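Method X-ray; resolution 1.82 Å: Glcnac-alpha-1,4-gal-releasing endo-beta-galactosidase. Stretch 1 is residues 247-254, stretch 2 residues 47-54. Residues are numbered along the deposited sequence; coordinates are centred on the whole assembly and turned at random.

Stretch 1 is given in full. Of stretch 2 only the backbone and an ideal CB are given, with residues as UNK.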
# COMPACT_ATOMS: atom_id res chain seq x y z
N GLY A 247 -7.45 2.98 -12.91
CA GLY A 247 -8.85 3.18 -12.54
C GLY A 247 -9.10 2.57 -11.18
O GLY A 247 -8.27 1.80 -10.70
N THR A 248 -10.24 2.91 -10.58
CA THR A 248 -10.55 2.52 -9.20
C THR A 248 -11.76 1.61 -9.14
O THR A 248 -12.75 1.84 -9.82
CB THR A 248 -10.84 3.81 -8.36
OG1 THR A 248 -9.63 4.58 -8.28
CG2 THR A 248 -11.17 3.45 -6.88
N ILE A 249 -11.67 0.59 -8.28
CA ILE A 249 -12.81 -0.28 -7.99
C ILE A 249 -13.05 -0.28 -6.49
O ILE A 249 -12.09 -0.38 -5.71
CB ILE A 249 -12.53 -1.75 -8.47
CG1 ILE A 249 -12.16 -1.75 -9.98
CG2 ILE A 249 -13.72 -2.68 -8.10
CD1 ILE A 249 -11.80 -3.14 -10.54
N LEU A 250 -14.31 -0.17 -6.08
CA LEU A 250 -14.69 -0.32 -4.68
C LEU A 250 -15.75 -1.41 -4.64
O LEU A 250 -16.79 -1.29 -5.29
CB LEU A 250 -15.27 1.00 -4.13
CG LEU A 250 -14.25 2.08 -3.78
CD1 LEU A 250 -14.95 3.49 -3.73
CD2 LEU A 250 -13.56 1.76 -2.48
N ASN A 251 -15.48 -2.48 -3.91
CA ASN A 251 -16.39 -3.63 -3.93
C ASN A 251 -16.33 -4.51 -2.69
O ASN A 251 -15.51 -4.29 -1.78
CB ASN A 251 -16.31 -4.41 -5.29
CG ASN A 251 -14.99 -5.16 -5.51
OD1 ASN A 251 -13.97 -4.85 -4.92
ND2 ASN A 251 -15.04 -6.16 -6.41
N ILE A 252 -17.25 -5.46 -2.63
CA ILE A 252 -17.34 -6.38 -1.52
C ILE A 252 -17.66 -7.76 -2.09
O ILE A 252 -18.31 -7.85 -3.12
CB ILE A 252 -18.40 -5.89 -0.50
CG1 ILE A 252 -18.42 -6.80 0.75
CG2 ILE A 252 -19.81 -5.72 -1.17
CD1 ILE A 252 -19.14 -6.16 1.98
N TYR A 253 -17.16 -8.81 -1.44
CA TYR A 253 -17.24 -10.16 -1.98
C TYR A 253 -17.69 -11.14 -0.91
O TYR A 253 -17.43 -10.94 0.29
CB TYR A 253 -15.85 -10.66 -2.33
CG TYR A 253 -15.11 -9.99 -3.42
CD1 TYR A 253 -14.41 -8.81 -3.19
CD2 TYR A 253 -15.05 -10.57 -4.71
CE1 TYR A 253 -13.65 -8.21 -4.23
CE2 TYR A 253 -14.31 -9.97 -5.74
CZ TYR A 253 -13.61 -8.78 -5.48
OH TYR A 253 -12.87 -8.17 -6.47
N THR A 254 -18.33 -12.22 -1.35
CA THR A 254 -18.34 -13.44 -0.55
C THR A 254 -18.32 -14.67 -1.46
O THR A 254 -18.50 -14.53 -2.68
CB THR A 254 -19.50 -13.45 0.48
OG1 THR A 254 -19.29 -14.53 1.44
CG2 THR A 254 -20.85 -13.77 -0.20
N UNK A 47 -19.09 9.77 -12.38
CA UNK A 47 -17.87 9.30 -11.71
C UNK A 47 -17.75 7.77 -11.69
O UNK A 47 -16.63 7.23 -11.75
CB UNK A 47 -17.83 9.83 -10.28
N UNK A 48 -18.89 7.09 -11.58
CA UNK A 48 -18.93 5.64 -11.34
C UNK A 48 -19.89 4.90 -12.26
O UNK A 48 -20.96 5.43 -12.63
CB UNK A 48 -19.32 5.37 -9.89
N UNK A 49 -19.52 3.66 -12.57
CA UNK A 49 -20.49 2.69 -13.04
C UNK A 49 -20.75 1.63 -11.95
O UNK A 49 -19.87 1.34 -11.14
CB UNK A 49 -20.00 2.03 -14.33
N UNK A 50 -21.97 1.10 -11.91
CA UNK A 50 -22.33 0.11 -10.88
C UNK A 50 -22.36 -1.32 -11.42
O UNK A 50 -23.21 -2.14 -11.06
CB UNK A 50 -23.70 0.45 -10.28
N UNK A 51 -21.40 -1.62 -12.27
CA UNK A 51 -21.19 -2.98 -12.76
C UNK A 51 -19.75 -3.39 -12.51
O UNK A 51 -18.82 -2.57 -12.67
CB UNK A 51 -21.53 -3.09 -14.25
N UNK A 52 -19.56 -4.67 -12.19
CA UNK A 52 -18.24 -5.21 -11.90
C UNK A 52 -17.66 -5.79 -13.21
O UNK A 52 -18.22 -6.73 -13.75
CB UNK A 52 -18.31 -6.27 -10.80
N UNK A 53 -16.57 -5.20 -13.71
CA UNK A 53 -15.87 -5.73 -14.93
C UNK A 53 -16.81 -6.38 -15.96
O UNK A 53 -16.61 -7.54 -16.35
CB UNK A 53 -14.82 -6.76 -14.51
N UNK A 54 -17.82 -5.64 -16.42
CA UNK A 54 -18.90 -6.23 -17.23
C UNK A 54 -18.46 -6.78 -18.59
O UNK A 54 -19.17 -7.62 -19.16
CB UNK A 54 -19.99 -5.18 -17.46

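Stretch 1 is a strand, and stretch 2 is an irregular segment that keeps its backbone well away; the closest CA pair is that of Ile249 and position 52. Across such a gap, contact depends on side chains that extend well beyond CB.

At position 47 the ideal CB finds nothing of stretch 1 within 5.5 Å, so this contact sets no preference. The residue is Lys47, extended, its NZ hydrogen-bonded elsewhere in the structure.

Position 48 has an extended backbone and a CB that points sideways. Beyond it lie the methyls of Thr248 and Leu250 and the carbonyl of Thr248. A short side chain would fall short; a long apolar or large aromatic one could arrive, Met, Phe or Trp among them. Trp48 takes the place, with chi1 m carrying the indole across the gap. Its CH2 lies 3.9 Å from Leu250 CD1 and 4.1 Å from Thr248 CG2, while Thr248 O sits at the ring edge, 4.0 Å from Trp48 CZ3.

Positions 49, 50 and 51 are out of reach, and stretch 1 asks nothing of them. They are Thr49, Asp50 and Tyr51; both carboxylate oxygens of Asp50 are hydrogen-bonded to residues just before or after one of the stretches.

Position 52 is the polar centre. Its ideal CB points sideways, 5.5 Å from Asn251 ND2, and farther on waits the hydroxyl of Tyr253, which already accepts a hydrogen bond from Asn251 ND2 (3.0 Å between ND2 and OH). The site calls for a polar tip several ångströms beyond CB, so Gln and Glu fall short; a tyrosine can arrive, and adds a flat surface for the amide. Tyr52, with chi1 t, supplies both, its OH 5.7 Å from its own CB. Tyr253 OH donates to Tyr52 OH at 2.8 Å, so the Asn251 amide, the Tyr253 hydroxyl and the Tyr52 hydroxyl form a short chain of hydrogen bonds. Asn251 ND2 also lies over one face of the Tyr52 ring, 3.7 Å from its CE1. The two tyrosine rings are nearly perpendicular, at 87°, with Tyr253 CE2 and Tyr52 CE2 4.2 Å apart.

Position 53 has positive phi and psi (33/56), a conformation easiest for Gly, Asn or Asp. Yet the end of the Ile249 side chain, whose CA-to-CB bond points sideways, comes near this region, which favours an apolar residue not branched at CB, such as Leu or Met. Leu53 accepts the less common backbone and brings its CD2 to 4.3 Å from Ile249 CD1, a loose apolar touch.

Position 54 is again out of reach, and its phi of -64° is compatible with proline; the residue is Pro54, with a C-gamma endo pucker.

Stretch 2 47-54: KWTDYYLP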
# COMPACT_ATOMS: atom_id res chain seq x y z
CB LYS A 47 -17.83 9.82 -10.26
CG LYS A 47 -17.78 11.34 -10.17
CD LYS A 47 -17.79 11.85 -8.74
CE LYS A 47 -17.64 13.40 -8.76
NZ LYS A 47 -17.98 14.04 -7.46
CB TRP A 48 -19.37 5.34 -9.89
CG TRP A 48 -18.55 6.02 -8.85
CD1 TRP A 48 -18.87 7.16 -8.17
CD2 TRP A 48 -17.25 5.63 -8.40
NE1 TRP A 48 -17.86 7.49 -7.30
CE2 TRP A 48 -16.84 6.59 -7.43
CE3 TRP A 48 -16.38 4.56 -8.71
CZ2 TRP A 48 -15.61 6.50 -6.76
CZ3 TRP A 48 -15.15 4.48 -8.04
CH2 TRP A 48 -14.78 5.46 -7.08
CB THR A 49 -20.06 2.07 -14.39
OG1 THR A 49 -21.11 1.23 -14.89
CG2 THR A 49 -18.82 1.13 -14.27
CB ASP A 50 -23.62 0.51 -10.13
CG ASP A 50 -24.79 0.79 -11.06
OD1 ASP A 50 -25.89 1.11 -10.53
OD2 ASP A 50 -24.71 0.73 -12.31
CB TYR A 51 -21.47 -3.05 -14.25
CG TYR A 51 -22.93 -2.88 -14.63
CD1 TYR A 51 -23.50 -1.61 -14.75
CD2 TYR A 51 -23.73 -3.99 -14.90
CE1 TYR A 51 -24.84 -1.45 -15.09
CE2 TYR A 51 -25.08 -3.85 -15.26
CZ TYR A 51 -25.62 -2.57 -15.36
OH TYR A 51 -26.93 -2.42 -15.73
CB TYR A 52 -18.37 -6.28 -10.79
CG TYR A 52 -17.05 -6.91 -10.35
CD1 TYR A 52 -15.85 -6.20 -10.41
CD2 TYR A 52 -17.02 -8.23 -9.86
CE1 TYR A 52 -14.62 -6.80 -10.00
CE2 TYR A 52 -15.82 -8.83 -9.44
CZ TYR A 52 -14.63 -8.11 -9.52
OH TYR A 52 -13.45 -8.72 -9.14
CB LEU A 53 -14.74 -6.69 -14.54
CG LEU A 53 -13.69 -6.13 -13.57
CD1 LEU A 53 -12.78 -7.25 -13.02
CD2 LEU A 53 -12.86 -5.03 -14.24
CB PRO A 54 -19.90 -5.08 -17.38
CG PRO A 54 -19.08 -3.82 -17.21
CD PRO A 54 -18.04 -4.20 -16.17
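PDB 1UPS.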